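Local coordinates for protein toll-like receptor 6, Variable lymphocyte receptor B (Mus musculus, PDB 3A79) that probably recognises microbial lipopeptides as the ectodomain of an innate immune receptor, a leucine-rich-repeat horseshoe fused here to part of a hagfish variable lymphocyte receptor, at residues S172-D177 against T197-V202; L191-T196 against M215-L220; E244-P249 against P275-Y280. All blocks are in the same frame, centred on the assembly; numbering follows the deposited sequence.

Contact 1: S172-D177 against T197-V202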
loop_
_atom_site.group_PDB
_atom_site.type_symbol
_atom_site.label_atom_id
_atom_site.label_comp_id
_atom_site.label_asym_id
_atom_site.label_seq_id
_atom_site.Cartn_x
_atom_site.Cartn_y
_atom_site.Cartn_z
ATOM N N SER B 172 -29.784 -21.593 26.501
ATOM C CA SER B 172 -29.270 -20.703 25.465
ATOM C C SER B 172 -27.817 -21.006 25.086
ATOM O O SER B 172 -27.445 -20.917 23.909
ATOM C CB SER B 172 -29.416 -19.245 25.886
ATOM O OG SER B 172 -30.656 -18.730 25.450
ATOM N N CYS B 173 -26.992 -21.357 26.070
ATOM C CA CYS B 173 -25.657 -21.846 25.748
ATOM C C CYS B 173 -25.283 -23.090 26.532
ATOM O O CYS B 173 -25.459 -23.152 27.748
ATOM C CB CYS B 173 -24.579 -20.765 25.919
ATOM S SG CYS B 173 -22.987 -21.194 25.100
ATOM N N ILE B 174 -24.788 -24.085 25.803
ATOM C CA ILE B 174 -24.101 -25.228 26.377
ATOM C C ILE B 174 -22.648 -25.148 25.939
ATOM O O ILE B 174 -22.315 -25.343 24.771
ATOM C CB ILE B 174 -24.716 -26.578 25.928
ATOM C CG1 ILE B 174 -26.138 -26.712 26.473
ATOM C CG2 ILE B 174 -23.860 -27.755 26.403
ATOM C CD1 ILE B 174 -26.602 -28.128 26.601
ATOM N N LEU B 175 -21.784 -24.811 26.881
ATOM C CA LEU B 175 -20.365 -24.805 26.609
ATOM C C LEU B 175 -19.817 -26.128 27.113
ATOM O O LEU B 175 -20.047 -26.500 28.259
ATOM C CB LEU B 175 -19.678 -23.624 27.303
ATOM C CG LEU B 175 -18.163 -23.717 27.158
ATOM C CD1 LEU B 175 -17.754 -23.500 25.717
ATOM C CD2 LEU B 175 -17.469 -22.754 28.050
ATOM N N LEU B 176 -19.102 -26.840 26.249
ATOM C CA LEU B 176 -18.602 -28.169 26.578
ATOM C C LEU B 176 -17.185 -28.371 26.062
ATOM O O LEU B 176 -16.902 -28.129 24.887
ATOM C CB LEU B 176 -19.520 -29.206 25.961
ATOM C CG LEU B 176 -19.237 -30.687 26.133
ATOM C CD1 LEU B 176 -18.903 -31.025 27.580
ATOM C CD2 LEU B 176 -20.479 -31.432 25.662
ATOM N N ASP B 177 -16.286 -28.805 26.932
ATOM C CA ASP B 177 -14.909 -28.954 26.499
ATOM C C ASP B 177 -14.355 -30.356 26.677
ATOM O O ASP B 177 -14.516 -31.001 27.717
ATOM C CB ASP B 177 -14.001 -27.963 27.193
ATOM C CG ASP B 177 -13.525 -28.468 28.520
ATOM O OD1 ASP B 177 -14.229 -28.223 29.508
ATOM O OD2 ASP B 177 -12.452 -29.102 28.581
ATOM N N THR B 197 -29.957 -23.151 22.031
ATOM C CA THR B 197 -29.700 -22.192 20.965
ATOM C C THR B 197 -28.254 -22.339 20.443
ATOM O O THR B 197 -28.023 -22.558 19.246
ATOM C CB THR B 197 -29.964 -20.746 21.406
ATOM O OG1 THR B 197 -31.350 -20.599 21.730
ATOM C CG2 THR B 197 -29.602 -19.777 20.279
ATOM N N VAL B 198 -27.283 -22.243 21.342
ATOM C CA VAL B 198 -25.891 -22.373 20.940
ATOM C C VAL B 198 -25.237 -23.607 21.550
ATOM O O VAL B 198 -25.449 -23.919 22.718
ATOM C CB VAL B 198 -25.088 -21.114 21.324
ATOM C CG1 VAL B 198 -23.630 -21.265 20.949
ATOM C CG2 VAL B 198 -25.685 -19.883 20.659
ATOM N N LEU B 199 -24.460 -24.325 20.746
ATOM C CA LEU B 199 -23.593 -25.367 21.276
ATOM C C LEU B 199 -22.153 -25.034 20.952
ATOM O O LEU B 199 -21.775 -24.999 19.785
ATOM C CB LEU B 199 -23.929 -26.734 20.694
ATOM C CG LEU B 199 -23.003 -27.833 21.218
ATOM C CD1 LEU B 199 -22.971 -27.828 22.731
ATOM C CD2 LEU B 199 -23.455 -29.164 20.720
ATOM N N HIS B 200 -21.354 -24.788 21.984
ATOM C CA HIS B 200 -19.947 -24.452 21.802
ATOM C C HIS B 200 -19.070 -25.571 22.342
ATOM O O HIS B 200 -19.141 -25.929 23.527
ATOM C CB HIS B 200 -19.610 -23.144 22.518
ATOM C CG HIS B 200 -18.249 -22.608 22.193
ATOM N ND1 HIS B 200 -17.276 -23.364 21.574
ATOM C CD2 HIS B 200 -17.692 -21.395 22.423
ATOM C CE1 HIS B 200 -16.185 -22.636 21.419
ATOM N NE2 HIS B 200 -16.412 -21.437 21.925
ATOM N N LEU B 201 -18.242 -26.118 21.461
ATOM C CA LEU B 201 -17.370 -27.222 21.820
ATOM C C LEU B 201 -15.906 -26.805 21.710
ATOM O O LEU B 201 -15.471 -26.285 20.684
ATOM C CB LEU B 201 -17.658 -28.427 20.922
ATOM C CG LEU B 201 -19.118 -28.867 20.937
ATOM C CD1 LEU B 201 -19.416 -29.803 19.788
ATOM C CD2 LEU B 201 -19.438 -29.516 22.267
ATOM N N VAL B 202 -15.149 -27.023 22.778
ATOM C CA VAL B 202 -13.730 -26.683 22.778
ATOM C C VAL B 202 -12.906 -27.960 22.928
ATOM O O VAL B 202 -13.190 -28.785 23.797
ATOM C CB VAL B 202 -13.375 -25.680 23.920
ATOM C CG1 VAL B 202 -12.005 -25.098 23.702
ATOM C CG2 VAL B 202 -14.413 -24.571 24.012
#
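The imidazole of His200 carries Leu175 CD1 over one face, 4.0 Å from the ring centroid, a CH-pi contact with CG as the nearest ring atom. At the ring's polar end, ND1 makes a weak hydrogen bond to Gln224 O on strand 222-229. With CG anti to the backbone N in both residues, the two side chains rise side by side from paired positions. The same Leu175 CD1 also meets Val202 CG2 at 3.9 Å. Strands 173-177 and 198-202 run parallel, Cys173 opposite Val198 and Asp177 opposite Val202, as successive strands on the concave side of the leucine-rich-repeat solenoid. His200 N donates to Ile174 O (3.0 Å), Leu176 N to His200 O (2.9 Å) and Val202 N to Leu176 O (3.0 Å). On the other side of the strands lie the buried aliphatic chains: Ile174 CG2 touches Leu199 CD1 at 3.8 Å, the two chains crossing obliquely, while Leu176 CB packs on Leu201 CD2 at 3.7 Å. Asp177 is buried beside Val202; its carboxylate leads away from Val202 to two backbone amides, OD1 to Phe130 N and OD2 to Val179 N.

Contact 2: L191-T196 against M215-L220; sequences LQIPNT and MSVNAL. With NAG (2-acetamido-2-deoxy-beta-D-glucopyranose), chain N; NAG (2-acetamido-2-deoxy-beta-D-glucopyranose), chain M.
Leu191 pairs with Met215 and Gln192 with Ser216 where strands 191-193 and 215-217 run parallel, their axes 25° apart, joined by Ser216 N to Leu191 O (3.1 Å) and Ile193 N to Ser216 O (2.8 Å). Beyond this short pairing the chains separate, then meet again where Thr196 N donates to Ala219 O; Thr196 OG1 turns back to Pro194 O. The inward side is apolar. Ile193 crosses both Met215 and Val217: its CD1 reaches Met215 SD at 3.5 Å, while its CB and CG2 lie against Val217 CG2. Leu191 runs alongside Met215, CD2 to CE at 4.1 Å, and helix 235-246 covers Met215 through Phe241 and Leu245. An alanine in place of Ile193 would keep the CB contact with Val217 but would probably leave Met215 SD without its CD1 neighbour and open a gap where CG2 met Val217 CG2. On the opposite side Gln192 bends at chi2 (87°), bringing CD toward Ser216, and its NE2 lies 3.5 Å from Ser216 CB. Sugars border this polar side. Asn195 ND2 is bonded covalently to C1 of one N-acetylglucosamine at 1.5 Å, and Asn195 ND2 also lies near Ala219 CB. Ser216 OG shares a hydrogen bond of 2.9 Å with O6 of another N-acetylglucosamine. The pairing lies outside the concave series of the leucine-rich-repeat solenoid, in the connections that run into its concave strands, and packs on that series through Ile193 and Leu199, here dressed with N-linked glycan.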
loop_
_atom_site.group_PDB
_atom_site.type_symbol
_atom_site.label_atom_id
_atom_site.label_comp_id
_atom_site.label_asym_id
_atom_site.label_seq_id
_atom_site.Cartn_x
_atom_site.Cartn_y
_atom_site.Cartn_z
ATOM N N LEU B 191 -23.478 -39.158 23.004
ATOM C CA LEU B 191 -23.923 -38.109 23.897
ATOM C C LEU B 191 -25.041 -37.310 23.260
ATOM O O LEU B 191 -24.868 -36.690 22.217
ATOM C CB LEU B 191 -22.771 -37.187 24.261
ATOM C CG LEU B 191 -23.199 -36.094 25.230
ATOM C CD1 LEU B 191 -23.556 -36.753 26.556
ATOM C CD2 LEU B 191 -22.108 -35.024 25.369
ATOM N N GLN B 192 -26.201 -37.344 23.893
ATOM C CA GLN B 192 -27.339 -36.610 23.400
ATOM C C GLN B 192 -27.229 -35.206 23.953
ATOM O O GLN B 192 -27.168 -35.032 25.169
ATOM C CB GLN B 192 -28.624 -37.270 23.891
ATOM C CG GLN B 192 -29.883 -36.524 23.520
ATOM C CD GLN B 192 -30.397 -36.919 22.162
ATOM O OE1 GLN B 192 -30.932 -38.020 21.988
ATOM N NE2 GLN B 192 -30.241 -36.024 21.184
ATOM N N ILE B 193 -27.186 -34.214 23.062
ATOM C CA ILE B 193 -27.195 -32.805 23.460
ATOM C C ILE B 193 -28.605 -32.220 23.558
ATOM O O ILE B 193 -29.341 -32.191 22.573
ATOM C CB ILE B 193 -26.384 -31.925 22.493
ATOM C CG1 ILE B 193 -24.892 -31.997 22.815
ATOM C CG2 ILE B 193 -26.832 -30.490 22.606
ATOM C CD1 ILE B 193 -24.182 -33.156 22.178
ATOM N N PRO B 194 -28.978 -31.734 24.751
ATOM C CA PRO B 194 -30.296 -31.127 24.975
ATOM C C PRO B 194 -30.518 -29.990 23.995
ATOM O O PRO B 194 -29.538 -29.443 23.498
ATOM C CB PRO B 194 -30.187 -30.567 26.396
ATOM C CG PRO B 194 -29.092 -31.351 27.038
ATOM C CD PRO B 194 -28.123 -31.668 25.949
ATOM N N ASN B 195 -31.768 -29.636 23.712
ATOM C CA ASN B 195 -32.023 -28.505 22.820
ATOM C C ASN B 195 -31.381 -27.233 23.364
ATOM O O ASN B 195 -31.672 -26.813 24.484
ATOM C CB ASN B 195 -33.523 -28.296 22.597
ATOM C CG ASN B 195 -34.282 -29.598 22.515
ATOM O OD1 ASN B 195 -34.017 -30.518 23.287
ATOM N ND2 ASN B 195 -35.225 -29.689 21.572
ATOM N N THR B 196 -30.488 -26.638 22.578
ATOM C CA THR B 196 -29.837 -25.381 22.948
ATOM C C THR B 196 -29.876 -24.447 21.769
ATOM O O THR B 196 -29.819 -24.891 20.627
ATOM C CB THR B 196 -28.348 -25.566 23.256
ATOM O OG1 THR B 196 -28.136 -26.804 23.940
ATOM C CG2 THR B 196 -27.865 -24.444 24.121
ATOM N N MET B 215 -22.292 -37.413 18.679
ATOM C CA MET B 215 -23.099 -36.364 19.305
ATOM C C MET B 215 -24.386 -36.018 18.587
ATOM O O MET B 215 -24.369 -35.381 17.539
ATOM C CB MET B 215 -22.294 -35.079 19.462
ATOM C CG MET B 215 -21.142 -35.216 20.400
ATOM S SD MET B 215 -20.829 -33.694 21.275
ATOM C CE MET B 215 -19.450 -34.236 22.281
ATOM N N SER B 216 -25.508 -36.397 19.177
ATOM C CA SER B 216 -26.792 -35.996 18.629
ATOM C C SER B 216 -27.264 -34.636 19.152
ATOM O O SER B 216 -26.940 -34.228 20.270
ATOM C CB SER B 216 -27.839 -37.068 18.907
ATOM O OG SER B 216 -27.464 -38.277 18.276
ATOM N N VAL B 217 -28.015 -33.931 18.317
ATOM C CA VAL B 217 -28.721 -32.740 18.740
ATOM C C VAL B 217 -30.045 -32.698 18.001
ATOM O O VAL B 217 -30.118 -33.111 16.850
ATOM C CB VAL B 217 -27.930 -31.457 18.418
ATOM C CG1 VAL B 217 -28.757 -30.223 18.746
ATOM C CG2 VAL B 217 -26.634 -31.430 19.193
ATOM N N ASN B 218 -31.086 -32.203 18.660
ATOM C CA ASN B 218 -32.365 -31.992 17.997
ATOM C C ASN B 218 -32.471 -30.559 17.489
ATOM O O ASN B 218 -32.345 -30.292 16.291
ATOM C CB ASN B 218 -33.525 -32.276 18.953
ATOM C CG ASN B 218 -33.077 -32.966 20.227
ATOM O OD1 ASN B 218 -33.565 -34.049 20.567
ATOM N ND2 ASN B 218 -32.144 -32.340 20.947
ATOM N N ALA B 219 -32.703 -29.636 18.415
ATOM C CA ALA B 219 -32.875 -28.236 18.065
ATOM C C ALA B 219 -31.592 -27.464 18.339
ATOM O O ALA B 219 -31.148 -27.386 19.483
ATOM C CB ALA B 219 -34.035 -27.638 18.845
ATOM N N LEU B 220 -31.003 -26.896 17.286
ATOM C CA LEU B 220 -29.732 -26.194 17.399
ATOM C C LEU B 220 -29.696 -24.969 16.496
ATOM O O LEU B 220 -30.031 -25.050 15.323
ATOM C CB LEU B 220 -28.578 -27.127 17.044
ATOM C CG LEU B 220 -27.225 -26.607 17.500
ATOM C CD1 LEU B 220 -27.305 -26.219 18.969
ATOM C CD2 LEU B 220 -26.145 -27.629 17.262
HETATM C C1 NAG N . -35.984 -30.757 22.229
HETATM C C2 NAG N . -37.480 -30.417 22.137
HETATM C C3 NAG N . -38.311 -31.543 22.745
HETATM C C4 NAG N . -38.037 -32.842 22.003
HETATM C C5 NAG N . -36.536 -33.181 21.919
HETATM C C6 NAG N . -36.329 -34.268 20.840
HETATM C C7 NAG N . -37.132 -28.065 22.956
HETATM C C8 NAG N . -36.930 -27.119 21.804
HETATM N N2 NAG N . -37.891 -29.137 22.719
HETATM O O3 NAG N . -39.688 -31.239 22.671
HETATM O O4 NAG N . -38.764 -33.874 22.639
HETATM O O5 NAG N . -35.717 -32.038 21.638
HETATM O O6 NAG N . -35.085 -34.948 20.849
HETATM O O7 NAG N . -36.634 -27.823 24.061
HETATM C C1 NAG M . -25.080 -41.821 16.404
HETATM C C2 NAG M . -25.395 -42.978 15.442
HETATM C C3 NAG M . -26.754 -42.753 14.783
HETATM C C4 NAG M . -27.834 -42.669 15.850
HETATM C C5 NAG M . -27.519 -41.630 16.943
HETATM C C6 NAG M . -28.442 -41.888 18.157
HETATM C C7 NAG M . -23.097 -42.932 14.423
HETATM C C8 NAG M . -22.174 -43.884 15.133
HETATM N N2 NAG M . -24.392 -43.255 14.411
HETATM O O3 NAG M . -27.052 -43.808 13.892
HETATM O O4 NAG M . -29.064 -42.388 15.209
HETATM O O5 NAG M . -26.145 -41.644 17.351
HETATM O O6 NAG M . -28.542 -40.846 19.115
HETATM O O7 NAG M . -22.648 -41.926 13.862
#

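Contact 3: E244-P249 against P275-Y280. With NAG (2-acetamido-2-deoxy-beta-D-glucopyranose), chain E.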
loop_
_atom_site.group_PDB
_atom_site.type_symbol
_atom_site.label_atom_id
_atom_site.label_comp_id
_atom_site.label_asym_id
_atom_site.label_seq_id
_atom_site.Cartn_x
_atom_site.Cartn_y
_atom_site.Cartn_z
ATOM N N GLU B 244 -23.362 -35.640 12.509
ATOM C CA GLU B 244 -24.568 -35.819 13.311
ATOM C C GLU B 244 -25.033 -34.567 14.081
ATOM O O GLU B 244 -26.209 -34.445 14.419
ATOM C CB GLU B 244 -24.402 -37.011 14.251
ATOM C CG GLU B 244 -25.715 -37.660 14.665
ATOM C CD GLU B 244 -26.508 -38.190 13.484
ATOM O OE1 GLU B 244 -25.889 -38.738 12.539
ATOM O OE2 GLU B 244 -27.753 -38.060 13.505
ATOM N N LEU B 245 -24.122 -33.641 14.360
ATOM C CA LEU B 245 -24.514 -32.368 14.961
ATOM C C LEU B 245 -25.141 -31.504 13.875
ATOM O O LEU B 245 -25.832 -30.527 14.146
ATOM C CB LEU B 245 -23.307 -31.655 15.578
ATOM C CG LEU B 245 -22.606 -32.372 16.736
ATOM C CD1 LEU B 245 -21.207 -31.839 16.950
ATOM C CD2 LEU B 245 -23.406 -32.250 18.012
ATOM N N THR B 246 -24.909 -31.905 12.635
ATOM C CA THR B 246 -25.268 -31.103 11.478
ATOM C C THR B 246 -26.494 -31.597 10.710
ATOM O O THR B 246 -27.083 -30.846 9.928
ATOM C CB THR B 246 -24.093 -31.035 10.527
ATOM O OG1 THR B 246 -23.288 -29.907 10.879
ATOM C CG2 THR B 246 -24.576 -30.902 9.098
ATOM N N ARG B 247 -26.870 -32.859 10.915
ATOM C CA ARG B 247 -28.105 -33.372 10.332
ATOM C C ARG B 247 -29.196 -32.388 10.722
ATOM O O ARG B 247 -29.222 -31.885 11.850
ATOM C CB ARG B 247 -28.408 -34.798 10.807
ATOM C CG ARG B 247 -27.621 -35.877 10.044
ATOM C CD ARG B 247 -28.011 -37.296 10.441
ATOM N NE ARG B 247 -29.450 -37.516 10.321
ATOM C CZ ARG B 247 -30.067 -38.653 10.634
ATOM N NH1 ARG B 247 -29.372 -39.691 11.089
ATOM N NH2 ARG B 247 -31.383 -38.752 10.492
ATOM N N GLY B 248 -30.078 -32.088 9.782
ATOM C CA GLY B 248 -30.941 -30.940 9.947
ATOM C C GLY B 248 -32.427 -31.114 10.202
ATOM O O GLY B 248 -33.177 -31.617 9.350
ATOM N N PRO B 249 -32.866 -30.717 11.404
ATOM C CA PRO B 249 -34.183 -30.091 11.379
ATOM C C PRO B 249 -34.078 -28.853 10.483
ATOM O O PRO B 249 -33.731 -28.962 9.298
ATOM C CB PRO B 249 -34.399 -29.691 12.841
ATOM C CG PRO B 249 -33.677 -30.751 13.607
ATOM C CD PRO B 249 -32.463 -31.112 12.766
ATOM N N PRO B 275 -24.165 -29.489 1.007
ATOM C CA PRO B 275 -25.455 -30.172 0.935
ATOM C C PRO B 275 -26.279 -29.993 2.211
ATOM O O PRO B 275 -27.504 -30.123 2.201
ATOM C CB PRO B 275 -25.052 -31.644 0.783
ATOM C CG PRO B 275 -23.596 -31.642 0.443
ATOM C CD PRO B 275 -23.054 -30.446 1.116
ATOM N N ARG B 276 -25.598 -29.687 3.305
ATOM C CA ARG B 276 -26.217 -29.679 4.617
ATOM C C ARG B 276 -26.969 -28.378 4.915
ATOM O O ARG B 276 -26.829 -27.391 4.184
ATOM C CB ARG B 276 -25.152 -30.010 5.666
ATOM C CG ARG B 276 -24.356 -31.240 5.250
ATOM C CD ARG B 276 -23.520 -31.832 6.359
ATOM N NE ARG B 276 -23.431 -33.287 6.250
ATOM C CZ ARG B 276 -24.019 -34.129 7.097
ATOM N NH1 ARG B 276 -24.724 -33.661 8.115
ATOM N NH2 ARG B 276 -23.901 -35.440 6.936
ATOM N N PRO B 277 -27.803 -28.395 5.970
ATOM C CA PRO B 277 -28.649 -27.277 6.413
ATOM C C PRO B 277 -27.893 -26.192 7.155
ATOM O O PRO B 277 -28.260 -25.871 8.280
ATOM C CB PRO B 277 -29.623 -27.940 7.391
ATOM C CG PRO B 277 -29.535 -29.404 7.103
ATOM C CD PRO B 277 -28.129 -29.632 6.693
ATOM N N VAL B 278 -26.863 -25.627 6.544
ATOM C CA VAL B 278 -26.133 -24.544 7.183
ATOM C C VAL B 278 -26.331 -23.246 6.404
ATOM O O VAL B 278 -25.947 -23.148 5.234
ATOM C CB VAL B 278 -24.639 -24.883 7.329
ATOM C CG1 VAL B 278 -23.894 -23.722 7.953
ATOM C CG2 VAL B 278 -24.464 -26.142 8.166
ATOM N N GLU B 279 -26.954 -22.265 7.060
ATOM C CA GLU B 279 -27.290 -20.980 6.441
ATOM C C GLU B 279 -26.119 -20.001 6.489
ATOM O O GLU B 279 -25.758 -19.395 5.482
ATOM C CB GLU B 279 -28.524 -20.359 7.112
ATOM C CG GLU B 279 -29.202 -19.271 6.281
ATOM C CD GLU B 279 -30.318 -18.549 7.028
ATOM O OE1 GLU B 279 -30.302 -18.523 8.284
ATOM O OE2 GLU B 279 -31.209 -17.993 6.344
ATOM N N TYR B 280 -25.533 -19.839 7.668
ATOM C CA TYR B 280 -24.340 -19.021 7.799
ATOM C C TYR B 280 -23.145 -19.844 8.276
ATOM O O TYR B 280 -23.203 -20.499 9.310
ATOM C CB TYR B 280 -24.594 -17.849 8.738
ATOM C CG TYR B 280 -25.559 -16.829 8.192
ATOM C CD1 TYR B 280 -26.914 -17.101 8.139
ATOM C CD2 TYR B 280 -25.118 -15.586 7.739
ATOM C CE1 TYR B 280 -27.815 -16.172 7.648
ATOM C CE2 TYR B 280 -26.017 -14.645 7.242
ATOM C CZ TYR B 280 -27.370 -14.951 7.203
ATOM O OH TYR B 280 -28.301 -14.052 6.720
HETATM C C1 NAG E . -27.599 -17.265 12.158
HETATM C C2 NAG E . -28.376 -16.782 13.398
HETATM C C3 NAG E . -28.942 -15.355 13.391
HETATM C C4 NAG E . -28.358 -14.407 12.352
HETATM C C5 NAG E . -27.869 -15.104 11.098
HETATM C C6 NAG E . -26.958 -14.113 10.401
HETATM C C7 NAG E . -30.128 -18.453 12.821
HETATM C C8 NAG E . -30.633 -17.849 11.533
HETATM N N2 NAG E . -29.510 -17.652 13.694
HETATM O O3 NAG E . -28.722 -14.792 14.667
HETATM O O4 NAG E . -29.317 -13.417 12.020
HETATM O O5 NAG E . -27.056 -16.218 11.386
HETATM O O6 NAG E . -25.949 -13.745 11.323
HETATM O O7 NAG E . -30.294 -19.646 13.071
#
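Arg276 NH1 reaches the C-terminal end of helix 235-246, where it makes a weak hydrogen bond to Ser243 O; Arg247 N, 3.6 Å from Arg276 NH1, is a neighbour in the guanidinium plane and not an acceptor. Residues 244-249 and 275-280 belong to adjacent connections of the leucine-rich-repeat solenoid, each leading from a helix on its outer side back toward a concave strand. A positive group at a helix C-terminus is likely to be favourable there, although Arg247 NE, of like charge, stands 6.5 Å from Arg276 NH1. Arg247 instead turns to its own segment, its NH1 forming a salt bridge with Glu244 OE2 at 3.3 Å. The side chain of Arg276 crosses Thr246 at about a right angle, and its methylenes pass the Thr246 methyl, CB lying 3.6 Å from Thr246 CG2. A bend at chi3 (146°) sets NE off the line of those methylenes. Next in the chain, the Pro277 ring brings its CG to 3.5 Å from Gly248 CA, with CD near Thr246 O. An inverse gamma turn bends the chain at Pro277, its weak bond running from Val278 N to Arg276 O. Farther along, Tyr280 leaves the interface and meets an attached glycan: N-acetylglucosamine C6 sits over the centre of its ring, 3.2 Å above the plane.

All three contacts lie in the Toll-like receptor part of the fusion. Contacts 1 and 2 are partly buried, each with one largely buried apolar side; contact 3 is at the surface, without hydrogen bonds across its segments, arginine and proline meeting a helix end. Contact 1 is one strand pair of the concave side, held by successive backbone bonds; contact 2, its centre about 10 Å away, is a shorter pairing in the connections that run into the concave strands. They meet at Ile174 and Thr196. Leu245 ties contact 3 inward, packing on Leu199 and Leu201 of contact 1 and on Val217 of contact 2. Sugar atoms touch contacts 2 and 3, but at contact 1 come only to about 7 Å from the side chain of Thr197.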